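Local coordinates for uncharacterized protein LPG1670 (Legionella pneumophila subsp. pneumophila, PDB 5T2X) that is of unknown function, an all-helical Legionella pneumophila protein that belongs to a family whose role has not been established, at residues 139-144 with 154-159; 128-133 with 165-170; 33-38 with 65-70; 17-22 with 47-52. All blocks are in the same frame, centred on the assembly; numbering follows the deposited sequence.

Interaction 1: residues 139-144 with 154-159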
# COMPACT_ATOMS: atom_id res chain seq x y z
N SER A 139 1.15 -7.00 -7.53
CA SER A 139 2.46 -7.28 -8.10
C SER A 139 2.71 -8.78 -8.22
O SER A 139 3.36 -9.22 -9.17
CB SER A 139 3.56 -6.62 -7.26
OG SER A 139 3.63 -7.19 -5.96
N THR A 140 2.20 -9.57 -7.27
CA THR A 140 2.27 -11.02 -7.42
C THR A 140 1.43 -11.49 -8.60
O THR A 140 1.86 -12.36 -9.37
CB THR A 140 1.80 -11.70 -6.13
OG1 THR A 140 2.68 -11.35 -5.05
CG2 THR A 140 1.79 -13.21 -6.29
N TRP A 141 0.24 -10.91 -8.77
CA TRP A 141 -0.61 -11.27 -9.90
C TRP A 141 0.07 -10.98 -11.23
O TRP A 141 0.07 -11.81 -12.14
CB TRP A 141 -1.94 -10.51 -9.80
CG TRP A 141 -2.74 -10.48 -11.06
CD1 TRP A 141 -3.45 -11.50 -11.61
CD2 TRP A 141 -2.92 -9.35 -11.93
NE1 TRP A 141 -4.06 -11.09 -12.77
CE2 TRP A 141 -3.75 -9.77 -12.99
CE3 TRP A 141 -2.45 -8.03 -11.92
CZ2 TRP A 141 -4.12 -8.92 -14.03
CZ3 TRP A 141 -2.83 -7.19 -12.95
CH2 TRP A 141 -3.66 -7.64 -13.99
N ALA A 142 0.67 -9.79 -11.36
CA ALA A 142 1.33 -9.44 -12.61
C ALA A 142 2.61 -10.25 -12.81
O ALA A 142 2.98 -10.54 -13.95
CB ALA A 142 1.63 -7.95 -12.65
N TYR A 143 3.28 -10.63 -11.73
CA TYR A 143 4.50 -11.42 -11.86
C TYR A 143 4.20 -12.82 -12.38
O TYR A 143 4.93 -13.35 -13.23
CB TYR A 143 5.25 -11.49 -10.53
CG TYR A 143 6.50 -12.34 -10.60
CD1 TYR A 143 7.65 -11.86 -11.22
CD2 TYR A 143 6.54 -13.61 -10.06
CE1 TYR A 143 8.80 -12.62 -11.29
CE2 TYR A 143 7.68 -14.39 -10.12
CZ TYR A 143 8.81 -13.88 -10.74
OH TYR A 143 9.95 -14.64 -10.81
N GLU A 144 3.13 -13.44 -11.87
CA GLU A 144 2.76 -14.77 -12.37
C GLU A 144 2.30 -14.70 -13.82
O GLU A 144 2.55 -15.64 -14.59
CB GLU A 144 1.66 -15.37 -11.48
CG GLU A 144 2.11 -15.64 -10.05
CD GLU A 144 3.25 -16.64 -9.96
OE1 GLU A 144 3.33 -17.54 -10.83
OE2 GLU A 144 4.08 -16.52 -9.03
N SER A 154 5.58 -7.73 -16.78
CA SER A 154 6.66 -7.32 -15.89
C SER A 154 6.62 -5.82 -15.64
O SER A 154 7.08 -5.35 -14.60
CB SER A 154 8.02 -7.73 -16.48
OG SER A 154 8.26 -7.07 -17.71
N LEU A 155 6.08 -5.06 -16.59
CA LEU A 155 5.92 -3.62 -16.40
C LEU A 155 4.96 -3.32 -15.26
O LEU A 155 5.23 -2.44 -14.43
CB LEU A 155 5.43 -2.97 -17.70
CG LEU A 155 6.43 -2.60 -18.80
CD1 LEU A 155 7.30 -3.78 -19.22
CD2 LEU A 155 5.67 -2.05 -20.00
N LEU A 156 3.83 -4.03 -15.21
CA LEU A 156 2.88 -3.83 -14.13
C LEU A 156 3.45 -4.30 -12.79
O LEU A 156 3.21 -3.66 -11.76
CB LEU A 156 1.57 -4.56 -14.43
CG LEU A 156 0.68 -3.97 -15.52
CD1 LEU A 156 -0.59 -4.79 -15.65
CD2 LEU A 156 0.36 -2.52 -15.21
N THR A 157 4.19 -5.40 -12.80
CA THR A 157 4.78 -5.93 -11.57
C THR A 157 5.65 -4.88 -10.90
O THR A 157 5.54 -4.64 -9.69
CB THR A 157 5.59 -7.19 -11.86
OG1 THR A 157 4.82 -8.08 -12.69
CG2 THR A 157 5.94 -7.90 -10.57
N LEU A 158 6.54 -4.24 -11.67
CA LEU A 158 7.42 -3.24 -11.09
C LEU A 158 6.68 -1.95 -10.79
O LEU A 158 7.03 -1.24 -9.84
CB LEU A 158 8.59 -2.98 -12.04
CG LEU A 158 9.82 -2.32 -11.41
CD1 LEU A 158 10.38 -3.19 -10.30
CD2 LEU A 158 10.88 -2.06 -12.47
N HIS A 159 5.64 -1.63 -11.57
CA HIS A 159 4.87 -0.42 -11.32
C HIS A 159 4.14 -0.49 -9.99
O HIS A 159 4.11 0.49 -9.24
CB HIS A 159 3.88 -0.18 -12.45
CG HIS A 159 2.91 0.93 -12.18
ND1 HIS A 159 3.28 2.25 -12.12
CD2 HIS A 159 1.58 0.90 -11.93
CE1 HIS A 159 2.22 3.00 -11.86
NE2 HIS A 159 1.18 2.20 -11.73

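Interaction 2: residues 128-133 with 165-170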
# COMPACT_ATOMS: atom_id res chain seq x y z
N TYR A 128 -6.29 1.83 -5.78
CA TYR A 128 -6.63 3.22 -6.03
C TYR A 128 -6.52 4.06 -4.76
O TYR A 128 -6.19 5.25 -4.83
CB TYR A 128 -8.03 3.33 -6.63
CG TYR A 128 -8.43 4.73 -7.04
CD1 TYR A 128 -8.12 5.21 -8.30
CD2 TYR A 128 -9.12 5.56 -6.17
CE1 TYR A 128 -8.49 6.49 -8.69
CE2 TYR A 128 -9.49 6.84 -6.54
CZ TYR A 128 -9.17 7.30 -7.80
OH TYR A 128 -9.54 8.57 -8.18
N GLN A 129 -6.79 3.45 -3.61
CA GLN A 129 -6.54 4.07 -2.31
C GLN A 129 -5.11 3.85 -1.83
O GLN A 129 -4.80 4.19 -0.68
CB GLN A 129 -7.53 3.53 -1.28
CG GLN A 129 -8.99 3.72 -1.67
CD GLN A 129 -9.41 5.18 -1.67
OE1 GLN A 129 -8.92 5.98 -0.87
NE2 GLN A 129 -10.33 5.53 -2.56
N HIS A 130 -4.25 3.28 -2.68
CA HIS A 130 -2.82 3.11 -2.40
C HIS A 130 -2.58 2.19 -1.20
O HIS A 130 -1.65 2.39 -0.42
CB HIS A 130 -2.15 4.47 -2.19
CG HIS A 130 -2.41 5.44 -3.29
ND1 HIS A 130 -2.02 5.22 -4.60
CD2 HIS A 130 -3.03 6.65 -3.29
CE1 HIS A 130 -2.39 6.24 -5.35
NE2 HIS A 130 -3.01 7.12 -4.58
N CYS A 131 -3.42 1.17 -1.07
CA CYS A 131 -3.24 0.19 -0.01
C CYS A 131 -2.03 -0.70 -0.30
O CYS A 131 -1.89 -1.21 -1.42
CB CYS A 131 -4.50 -0.66 0.15
SG CYS A 131 -4.39 -1.94 1.42
N PHE A 132 -1.16 -0.87 0.70
CA PHE A 132 0.03 -1.68 0.50
C PHE A 132 -0.32 -3.13 0.20
O PHE A 132 0.34 -3.79 -0.61
CB PHE A 132 0.94 -1.61 1.73
CG PHE A 132 2.11 -2.55 1.68
CD1 PHE A 132 3.28 -2.19 1.02
CD2 PHE A 132 2.05 -3.80 2.27
CE1 PHE A 132 4.36 -3.05 0.97
CE2 PHE A 132 3.12 -4.67 2.22
CZ PHE A 132 4.28 -4.29 1.56
N TYR A 133 -1.35 -3.66 0.87
CA TYR A 133 -1.77 -5.04 0.63
C TYR A 133 -2.17 -5.24 -0.83
O TYR A 133 -1.88 -6.28 -1.42
CB TYR A 133 -2.93 -5.41 1.56
CG TYR A 133 -2.67 -5.14 3.02
CD1 TYR A 133 -1.45 -5.46 3.61
CD2 TYR A 133 -3.65 -4.56 3.82
CE1 TYR A 133 -1.22 -5.22 4.95
CE2 TYR A 133 -3.43 -4.31 5.16
CZ TYR A 133 -2.21 -4.64 5.72
OH TYR A 133 -1.99 -4.39 7.06
N CYS A 165 6.41 2.10 -2.90
CA CYS A 165 7.49 2.93 -2.38
C CYS A 165 7.05 4.36 -2.13
O CYS A 165 7.59 5.03 -1.25
CB CYS A 165 8.68 2.91 -3.34
SG CYS A 165 9.41 1.29 -3.61
N GLN A 166 6.07 4.85 -2.90
CA GLN A 166 5.62 6.23 -2.75
C GLN A 166 4.89 6.47 -1.44
O GLN A 166 4.83 7.61 -0.97
CB GLN A 166 4.71 6.63 -3.91
CG GLN A 166 5.38 6.66 -5.27
CD GLN A 166 4.48 7.24 -6.34
OE1 GLN A 166 3.53 7.97 -6.04
NE2 GLN A 166 4.76 6.92 -7.60
N TYR A 167 4.33 5.42 -0.83
CA TYR A 167 3.44 5.61 0.31
C TYR A 167 3.76 4.75 1.52
O TYR A 167 3.21 5.02 2.60
CB TYR A 167 1.98 5.35 -0.09
CG TYR A 167 1.53 6.08 -1.34
CD1 TYR A 167 1.16 7.42 -1.29
CD2 TYR A 167 1.46 5.42 -2.56
CE1 TYR A 167 0.74 8.08 -2.43
CE2 TYR A 167 1.04 6.08 -3.70
CZ TYR A 167 0.68 7.41 -3.63
OH TYR A 167 0.26 8.07 -4.77
N HIS A 168 4.62 3.73 1.40
CA HIS A 168 4.72 2.74 2.47
C HIS A 168 6.15 2.50 2.95
O HIS A 168 6.44 1.44 3.52
CB HIS A 168 4.07 1.43 2.03
CG HIS A 168 2.61 1.57 1.72
ND1 HIS A 168 1.66 1.80 2.69
CD2 HIS A 168 1.95 1.56 0.54
CE1 HIS A 168 0.48 1.91 2.12
NE2 HIS A 168 0.62 1.76 0.82
N TRP A 169 7.05 3.47 2.74
CA TRP A 169 8.32 3.57 3.48
C TRP A 169 9.12 2.28 3.33
O TRP A 169 9.34 1.83 2.19
CB TRP A 169 7.99 3.97 4.91
CG TRP A 169 7.45 5.36 5.04
CD1 TRP A 169 6.16 5.76 4.85
CD2 TRP A 169 8.19 6.53 5.41
NE1 TRP A 169 6.05 7.11 5.06
CE2 TRP A 169 7.28 7.61 5.41
CE3 TRP A 169 9.52 6.78 5.74
CZ2 TRP A 169 7.66 8.91 5.73
CZ3 TRP A 169 9.91 8.07 6.05
CH2 TRP A 169 8.98 9.12 6.05
N THR A 170 9.57 1.65 4.42
CA THR A 170 10.45 0.49 4.31
C THR A 170 9.76 -0.72 3.70
O THR A 170 10.34 -1.34 2.79
CB THR A 170 11.06 0.17 5.68
OG1 THR A 170 12.01 1.19 6.03
CG2 THR A 170 11.74 -1.19 5.67

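Interaction 3: residues 33-38 with 65-70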
# COMPACT_ATOMS: atom_id res chain seq x y z
N ARG A 33 -25.31 17.42 12.09
CA ARG A 33 -26.38 16.48 11.84
C ARG A 33 -26.01 15.50 10.73
O ARG A 33 -26.32 14.30 10.82
CB ARG A 33 -27.67 17.23 11.49
CG ARG A 33 -28.93 16.40 11.59
CD ARG A 33 -30.15 17.23 11.25
NE ARG A 33 -30.22 18.44 12.07
CZ ARG A 33 -31.11 19.41 11.88
NH1 ARG A 33 -31.99 19.33 10.90
NH2 ARG A 33 -31.10 20.48 12.67
N ALA A 34 -25.35 15.98 9.68
CA ALA A 34 -24.88 15.09 8.62
C ALA A 34 -23.80 14.16 9.13
O ALA A 34 -23.79 12.96 8.80
CB ALA A 34 -24.37 15.91 7.44
N LYS A 35 -22.88 14.68 9.94
CA LYS A 35 -21.84 13.84 10.54
C LYS A 35 -22.44 12.82 11.49
O LYS A 35 -21.92 11.70 11.62
CB LYS A 35 -20.83 14.73 11.26
CG LYS A 35 -19.65 14.00 11.87
CD LYS A 35 -18.64 15.01 12.40
CE LYS A 35 -17.50 14.33 13.13
NZ LYS A 35 -16.48 15.31 13.59
N MSE A 36 -23.53 13.17 12.16
CA MSE A 36 -24.22 12.27 13.07
C MSE A 36 -24.83 11.08 12.33
O MSE A 36 -24.77 9.94 12.80
CB MSE A 36 -25.30 13.04 13.83
CG MSE A 36 -26.33 12.21 14.54
SE MSE A 36 -27.74 13.37 15.20
CE MSE A 36 -28.96 12.00 15.85
N LEU A 37 -25.43 11.34 11.17
CA LEU A 37 -26.02 10.27 10.37
C LEU A 37 -24.95 9.45 9.65
O LEU A 37 -25.09 8.23 9.51
CB LEU A 37 -27.01 10.85 9.37
CG LEU A 37 -28.32 11.40 9.93
CD1 LEU A 37 -29.23 11.87 8.81
CD2 LEU A 37 -29.02 10.35 10.79
N LEU A 38 -23.88 10.11 9.19
CA LEU A 38 -22.80 9.39 8.52
C LEU A 38 -22.14 8.38 9.46
O LEU A 38 -21.72 7.31 9.01
CB LEU A 38 -21.77 10.38 7.99
CG LEU A 38 -22.16 11.15 6.73
CD1 LEU A 38 -21.25 12.35 6.53
CD2 LEU A 38 -22.13 10.24 5.51
N GLN A 65 -13.68 15.72 9.76
CA GLN A 65 -14.41 14.49 9.51
C GLN A 65 -13.51 13.26 9.54
O GLN A 65 -13.98 12.15 9.26
CB GLN A 65 -15.14 14.56 8.17
CG GLN A 65 -16.54 15.15 8.27
CD GLN A 65 -16.54 16.59 8.74
OE1 GLN A 65 -16.87 16.87 9.89
NE2 GLN A 65 -16.17 17.51 7.86
N ALA A 66 -12.23 13.43 9.89
CA ALA A 66 -11.31 12.31 9.97
C ALA A 66 -11.67 11.33 11.08
O ALA A 66 -11.31 10.15 10.99
CB ALA A 66 -9.88 12.82 10.16
N ASP A 67 -12.36 11.79 12.12
CA ASP A 67 -12.77 10.88 13.19
C ASP A 67 -13.81 9.87 12.71
O ASP A 67 -13.94 8.80 13.32
CB ASP A 67 -13.33 11.67 14.37
CG ASP A 67 -14.57 12.45 14.01
OD1 ASP A 67 -14.43 13.55 13.43
OD2 ASP A 67 -15.69 11.97 14.30
N ILE A 68 -14.55 10.19 11.65
CA ILE A 68 -15.47 9.22 11.07
C ILE A 68 -14.71 7.99 10.59
O ILE A 68 -15.14 6.85 10.81
CB ILE A 68 -16.27 9.87 9.92
CG1 ILE A 68 -17.09 11.05 10.43
CG2 ILE A 68 -17.16 8.83 9.24
CD1 ILE A 68 -17.88 11.75 9.34
N TRP A 69 -13.56 8.20 9.96
CA TRP A 69 -12.77 7.09 9.44
C TRP A 69 -11.99 6.39 10.55
O TRP A 69 -11.82 5.16 10.50
CB TRP A 69 -11.82 7.59 8.35
CG TRP A 69 -12.53 8.29 7.23
CD1 TRP A 69 -12.57 9.63 7.00
CD2 TRP A 69 -13.32 7.68 6.20
NE1 TRP A 69 -13.33 9.90 5.88
CE2 TRP A 69 -13.80 8.71 5.37
CE3 TRP A 69 -13.66 6.36 5.89
CZ2 TRP A 69 -14.60 8.47 4.26
CZ3 TRP A 69 -14.45 6.12 4.78
CH2 TRP A 69 -14.92 7.17 3.98
N ARG A 70 -11.51 7.14 11.54
CA ARG A 70 -10.75 6.52 12.63
C ARG A 70 -11.60 5.56 13.43
O ARG A 70 -11.10 4.54 13.92
CB ARG A 70 -10.16 7.59 13.55
CG ARG A 70 -9.03 8.38 12.91
CD ARG A 70 -8.22 9.13 13.96
NE ARG A 70 -7.13 9.86 13.33
CZ ARG A 70 -7.24 11.09 12.83
NH1 ARG A 70 -8.40 11.72 12.90
NH2 ARG A 70 -6.20 11.68 12.27

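Interaction 4: residues 17-22 with 47-52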
# COMPACT_ATOMS: atom_id res chain seq x y z
N LYS A 17 -32.94 8.41 -2.19
CA LYS A 17 -33.51 9.32 -1.21
C LYS A 17 -32.60 9.47 -0.00
O LYS A 17 -32.40 10.58 0.50
CB LYS A 17 -34.90 8.83 -0.78
CG LYS A 17 -35.60 9.77 0.19
CD LYS A 17 -35.83 11.14 -0.43
CE LYS A 17 -36.30 12.14 0.61
NZ LYS A 17 -37.53 11.68 1.31
N LYS A 18 -32.02 8.36 0.47
CA LYS A 18 -31.16 8.42 1.65
C LYS A 18 -29.89 9.22 1.39
O LYS A 18 -29.38 9.88 2.30
CB LYS A 18 -30.83 7.01 2.13
CG LYS A 18 -32.01 6.29 2.75
CD LYS A 18 -31.76 4.79 2.88
CE LYS A 18 -33.01 4.08 3.40
NZ LYS A 18 -32.85 2.60 3.41
N ILE A 19 -29.36 9.17 0.16
CA ILE A 19 -28.18 9.97 -0.17
C ILE A 19 -28.53 11.45 -0.16
O ILE A 19 -27.76 12.28 0.33
CB ILE A 19 -27.59 9.52 -1.52
CG1 ILE A 19 -27.02 8.11 -1.41
CG2 ILE A 19 -26.51 10.49 -1.98
CD1 ILE A 19 -26.37 7.61 -2.68
N ASN A 20 -29.70 11.80 -0.71
CA ASN A 20 -30.13 13.20 -0.73
C ASN A 20 -30.37 13.76 0.66
O ASN A 20 -30.30 14.98 0.85
CB ASN A 20 -31.41 13.34 -1.57
CG ASN A 20 -31.20 12.97 -3.02
OD1 ASN A 20 -30.09 13.08 -3.55
ND2 ASN A 20 -32.27 12.54 -3.68
N ILE A 21 -30.66 12.90 1.65
CA ILE A 21 -30.87 13.38 3.01
C ILE A 21 -29.57 13.92 3.59
O ILE A 21 -29.54 15.00 4.19
CB ILE A 21 -31.46 12.26 3.89
CG1 ILE A 21 -32.86 11.88 3.40
CG2 ILE A 21 -31.49 12.70 5.34
CD1 ILE A 21 -33.40 10.63 4.05
N ILE A 22 -28.47 13.18 3.41
CA ILE A 22 -27.19 13.65 3.93
C ILE A 22 -26.64 14.77 3.06
O ILE A 22 -26.00 15.71 3.56
CB ILE A 22 -26.20 12.47 4.04
CG1 ILE A 22 -26.80 11.36 4.90
CG2 ILE A 22 -24.88 12.94 4.64
CD1 ILE A 22 -25.82 10.26 5.25
N ILE A 47 -18.78 4.16 2.38
CA ILE A 47 -17.89 4.23 1.23
C ILE A 47 -18.70 4.37 -0.06
O ILE A 47 -18.34 5.15 -0.96
CB ILE A 47 -16.97 3.00 1.19
CG1 ILE A 47 -16.02 3.03 2.39
CG2 ILE A 47 -16.19 2.95 -0.12
CD1 ILE A 47 -15.08 1.85 2.44
N LYS A 48 -19.80 3.64 -0.16
CA LYS A 48 -20.64 3.72 -1.36
C LYS A 48 -21.24 5.11 -1.53
O LYS A 48 -21.43 5.57 -2.66
CB LYS A 48 -21.74 2.66 -1.29
CG LYS A 48 -22.63 2.59 -2.51
CD LYS A 48 -23.37 1.27 -2.55
CE LYS A 48 -24.61 1.36 -3.40
NZ LYS A 48 -25.56 2.36 -2.83
N TYR A 49 -21.53 5.81 -0.43
CA TYR A 49 -22.06 7.16 -0.54
C TYR A 49 -20.99 8.13 -1.04
O TYR A 49 -21.29 9.02 -1.84
CB TYR A 49 -22.61 7.64 0.80
CG TYR A 49 -23.99 7.11 1.14
CD1 TYR A 49 -24.57 6.10 0.38
CD2 TYR A 49 -24.71 7.63 2.21
CE1 TYR A 49 -25.84 5.61 0.69
CE2 TYR A 49 -25.97 7.15 2.52
CZ TYR A 49 -26.53 6.15 1.76
OH TYR A 49 -27.78 5.67 2.07
N THR A 50 -19.75 7.97 -0.59
CA THR A 50 -18.68 8.85 -1.05
C THR A 50 -18.39 8.66 -2.53
O THR A 50 -17.91 9.59 -3.19
CB THR A 50 -17.40 8.61 -0.23
OG1 THR A 50 -16.93 7.28 -0.45
CG2 THR A 50 -17.66 8.83 1.25
N GLU A 51 -18.69 7.48 -3.08
CA GLU A 51 -18.46 7.25 -4.50
C GLU A 51 -19.59 7.80 -5.36
O GLU A 51 -19.35 8.21 -6.50
CB GLU A 51 -18.29 5.75 -4.77
CG GLU A 51 -17.07 5.13 -4.10
CD GLU A 51 -16.93 3.65 -4.40
OE1 GLU A 51 -17.89 3.05 -4.93
OE2 GLU A 51 -15.86 3.08 -4.10
N LEU A 52 -20.81 7.84 -4.83
CA LEU A 52 -21.97 8.27 -5.60
C LEU A 52 -22.27 9.76 -5.46
O LEU A 52 -23.10 10.28 -6.22
CB LEU A 52 -23.21 7.48 -5.18
CG LEU A 52 -23.22 5.98 -5.50
CD1 LEU A 52 -24.49 5.34 -4.99
CD2 LEU A 52 -23.06 5.76 -7.00

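Interaction 1: residues 139-144 with 154-159
Ser139 OG is held by two hydrogen bonds, a good one to Asn136 O and a weak one to Tyr135 O, both on the preceding turn of its own helix. Its first torsion (chi1 65°) sets the hydroxyl in the crowded position between backbone N and carbonyl carbon, which turns it back along helix 132-147. Thr157 OG1 is satisfied in the same way, by Tyr153 O one turn earlier, so both hydroxyls can lie buried without a polar bond across the interface. Thr157 carries the contact. OG1 sits beside its own backbone N and reaches the peptide that joins Ala142 to Tyr143, 3.1 Å from Tyr143 N; the angle is too poor for a hydrogen bond, and that N-H serves Ser139 O instead. The methyl CG2, anti to the backbone N, lies between Ser139 O, at 3.2 Å, and Tyr143 CB, at 3.7 Å. Ala142 points toward the other helix; its CB lies 3.2 Å from Thr157 OG1 and also meets Leu156 CB at 3.8 Å. Farther out, Leu156 CD1 touches the Trp141 ring loosely, 4.3 Å from CZ3. Tyr143 sends its ring away, and its hydroxyl bonds to Asn182 O on helix 169-185, which also packs Thr179 against Thr157. Serine, alanine and threonine suit these places because they are short: the segment axes approach to 7.7 Å, and the CA atoms of Ser139 and Thr157 to 4.4 Å. The segment directions lie 159° apart, as befits helices 132-147 and 153-167, consecutive in the chain, which form a closely packed antiparallel alpha-alpha hairpin.

Interaction 2: residues 128-133 with 165-170
His130 and His168 both hold CG anti to the carbonyl carbon, and their second torsions (chi2 -62° and -70°) then turn the first ring onto Tyr167 and the second against the backbone of 130-132. His168 NE2 donates to His130 O over 2.7 Å, a fairly straight bond lying near the imidazole plane and in the plane of the carbonyl. On the far side of the ring, ND1 bonds to Tyr86 OH, so the buried imidazole is fixed at both nitrogens. Phe132 CB rests over the centre of one face, 3.4 Å from the ring centroid, and Tyr167 CB lies against the opposite face. The Phe132 ring then presents its edge to the His168 face, a T-shaped pair. His130 has positive phi (64°) as the C' residue of a Schellman motif ending helix 117-128, while Cys131 is the N-cap of helix 132-147; the accepting carbonyl thus belongs to the short link between two helices. Tyr167 and His168 in turn sit where helix 153-167 gives way to helix 169-185. The His130 ring makes an offset stack with Tyr167, centroids 4.1 Å apart, with CB also over the tyrosine face. Tyr135 OH bonds to His130 ND1 and steadies that ring's rotation.

Interaction 3: residues 33-38 with 65-70
Lys35 NZ and Asp67 OD1 form a salt bridge tip to tip, with a 2.7 Å hydrogen bond that uses the syn lone pair of OD1, on the side of the second oxygen. The ammonium has another partner in Glu64 O, just before segment 65-70, so a carboxylate and a backbone carbonyl both accept from it. Lys35 gets there by being fully extended: CG is anti to the backbone N (chi1 -177°) and every later torsion is close to anti, which gives the full span of the side chain. Asp67 meets it from the crowded position (chi1 63°), its carboxylate standing near the start of helix 66-76, where a negative charge should be favourably placed. Lys35 CE also lies 3.2 Å from Asp67 OD2. Gln65 crosses the lysine chain obliquely; its OE1 is 3.6 Å from Lys35 CD, while NE2 bonds to Phe59 O, a link that orients the amide. Closer to the backbone the contact turns apolar. Ile68 CD1 lies 3.8 Å from Lys35 CG and, more loosely, 4.3 Å from Leu38 CB. Isoleucine and leucine suit this buried side, where Leu46 of helix 43-52 touches both and Ile56 and Phe59 of helix 54-60 add to the covering of Leu38. The segments run nearly parallel, 11° apart, but their axes come no nearer than 10.8 Å, and side chains bridge the gap. A long lysine therefore does two jobs, lining the apolar layer with its methylenes and carrying its charge to acceptors at the partly exposed end of the contact.

Interaction 4: residues 17-22 with 47-52
This is apolar packing between segments 17-22 and 47-52, which lie on helix 15-27 and helix 43-52 and cross nearly at a right angle, far from the centre of the chain in its N-terminal helical part. The crossing angle is -80° and the segment axes are 11.1 Å apart, a separation bridged by the Tyr49 ring and the Ile19 side chain. Tyr49 CB points at the opposing helix, and the ring meets Ile19 with a face and Ile22 with an edge, residues that share one side of helix 15-27 a turn apart. Over the face, Ile19 CG1, anti to the carbonyl carbon (chi1 -67°), stands 3.7 Å from the centroid of the Tyr49 ring in a CH-pi contact. At the edge, Ile22 CD1 is 4.1 Å from Tyr49 CE2. Past the ring, the extended Ile19 chain crosses Leu52 at about a right angle, with CD1 to CD1 at 3.7 Å. At the tip of the tyrosine, Tyr49 OH lies 3.3 Å from Lys18 CB, while the rest of that lysine chain leads away. Ile22 also reaches Ala34 and Leu38 of helix 31-40, which extends the apolar layer behind the contact. A salt bridge nearby, Lys48 NZ with Glu15 OE2, is an additional link between the same two helices. Isoleucine suits its places here because the long CG1-CD1 arm gives Ile19 an aliphatic surface to lay on the ring face, and Ile22 a methyl at its edge. With no hydrogen bond between the segments, their contact rests on carbon packing.

Overall arrangement
From the N terminus, 17-22 waits for 47-52 while 33-38 waits for 65-70, so interactions 4 and 3 close loops whose segments alternate along the chain. The two contacts touch through Trp69 against Ile47 and Thr50, joining helices 15-27, 31-40, 43-52 and 66-76. Both loops are closed before 128-133 begins. Interaction 2, near the chain's centre, then closes a longer loop, joining the link between helices 117-128 and 132-147 to the junction of helices 153-167 and 169-185. Interaction 1, 139-144 with 154-159, is nested inside it on helices 132-147 and 153-167. Interactions 1 and 3 lie on opposite sides of the chain's centre, their own centres about 37 Å apart.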